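Local structure of interferon gamma (Paralichthys olivaceus, 6F1E) at the interface of chains A and B. The protein acts as a secreted homodimeric cytokine that binds interferon gamma receptor 1, and more weakly its R1-like relative, and activates macrophages and neutrophils. Residues are numbered along the deposited sequence; one frame, centred on the assembly and turned at random. Chains: chain A/B, Interferon gamma.

The interface of chains A and B. Residues chain A 126, 132, 135; chain B 54, 57-58, 61-62.
The carbonyl oxygen O of A:Met126, met from the partner side by CB of B:Gln61 and CD1 of B:Leu58, each 3.7 Å from it, accepts a hydrogen bond within its own chain from the side-chain amide NE2 of A:Gln132 at 2.9 Å. The bond is nearly straight at the hydrogen (177°), and the oxygen lies in the amide plane of A:Gln132, although the donor is tilted 26° from the carbonyl plane. It ties the loop after helix 109-122 of chain A to helix 129-137. Both elements lie against helix 41-65 of chain B, in the intertwined helical homodimer typical of type II interferons.

B:Leu58 holds CG anti to its backbone N, which swings the branch point out towards chain A, and chi2 (24°) turns the two methyls to different parts of that chain. CD1 packs against the CA, CB and CG of A:Met126 and also nears CG of A:Gln132. The flank of CD2 meets the methyl CB of A:Ala135 at 3.4 Å, a tight contact where helix 129-137 lies against the partner helix.

The side chain of A:Met126, extended beyond CG, runs across that of B:Leu58 at about a right angle and carries its thioether onward along helix 41-65. Its terminal CE lies 3.9 Å from the methyl CG2 of B:Thr54 and also touches the aliphatic base of B:Lys57. There SD packs at 3.6 Å from CG of B:Lys57, whereas its modelled approach to CB of that lysine is too short to be trusted.

On the other flank, A:Gln132 and B:Met62 lie alongside, running antiparallel, with CG of A:Gln132 3.8 Å from CG of B:Met62. B:Met62 bends at its last torsion, and its CE lies 3.9 Å from CG of A:Gln132. The glutamine thus offers its methylenes and the amide carbon CD to the partner while its NE2 braces the loop. Two-fold symmetry repeats the patch with the chains exchanged.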
# COMPACT_ATOMS: atom_id res chain seq x y z
N MET A 126 11.87 3.57 -10.03
CA MET A 126 13.10 3.09 -9.42
C MET A 126 14.26 2.79 -10.37
O MET A 126 15.41 2.77 -9.95
CB MET A 126 12.77 1.87 -8.62
CG MET A 126 11.82 2.24 -7.52
SD MET A 126 11.56 0.79 -6.55
CE MET A 126 10.15 1.32 -5.59
N GLN A 132 16.83 7.95 -8.51
CA GLN A 132 17.78 7.34 -7.60
C GLN A 132 18.59 8.37 -6.83
O GLN A 132 18.79 8.21 -5.62
CB GLN A 132 18.71 6.38 -8.35
CG GLN A 132 18.03 5.12 -8.87
CD GLN A 132 18.70 4.55 -10.12
OE1 GLN A 132 19.81 4.93 -10.47
NE2 GLN A 132 18.02 3.63 -10.79
N ALA A 135 16.29 10.25 -4.31
CA ALA A 135 16.04 9.34 -3.19
C ALA A 135 17.29 9.19 -2.34
O ALA A 135 17.20 9.14 -1.12
CB ALA A 135 15.60 8.00 -3.72
N THR B 54 10.99 0.84 -0.12
CA THR B 54 11.35 1.57 -1.35
C THR B 54 12.85 1.59 -1.57
O THR B 54 13.33 1.39 -2.69
CB THR B 54 10.80 3.02 -1.34
OG1 THR B 54 9.39 3.00 -1.10
CG2 THR B 54 11.06 3.71 -2.66
N LYS B 57 14.26 -1.75 -2.79
CA LYS B 57 13.88 -1.85 -4.20
C LYS B 57 14.77 -1.00 -5.08
O LYS B 57 15.21 -1.43 -6.16
CB LYS B 57 12.43 -1.35 -4.38
CG LYS B 57 11.35 -2.37 -4.74
CD LYS B 57 10.57 -2.91 -3.54
CE LYS B 57 9.10 -3.19 -3.92
NZ LYS B 57 8.26 -3.61 -2.75
N LEU B 58 15.03 0.20 -4.59
CA LEU B 58 15.70 1.26 -5.33
C LEU B 58 17.16 0.93 -5.53
O LEU B 58 17.67 1.00 -6.63
CB LEU B 58 15.52 2.55 -4.52
CG LEU B 58 15.49 3.98 -5.06
CD1 LEU B 58 15.06 4.09 -6.50
CD2 LEU B 58 14.53 4.78 -4.18
N GLN B 61 18.00 -1.94 -7.88
CA GLN B 61 18.04 -1.56 -9.30
C GLN B 61 19.32 -0.88 -9.62
O GLN B 61 19.80 -0.92 -10.76
CB GLN B 61 16.89 -0.62 -9.62
CG GLN B 61 15.56 -1.35 -9.59
CD GLN B 61 15.39 -2.16 -10.84
OE1 GLN B 61 15.64 -1.66 -11.96
NE2 GLN B 61 14.99 -3.42 -10.67
N MET B 62 19.87 -0.22 -8.61
CA MET B 62 21.11 0.49 -8.76
C MET B 62 22.22 -0.55 -8.97
O MET B 62 22.96 -0.46 -9.96
CB MET B 62 21.36 1.42 -7.57
CG MET B 62 20.27 2.48 -7.39
SD MET B 62 20.55 3.63 -6.03
CE MET B 62 18.90 3.68 -5.38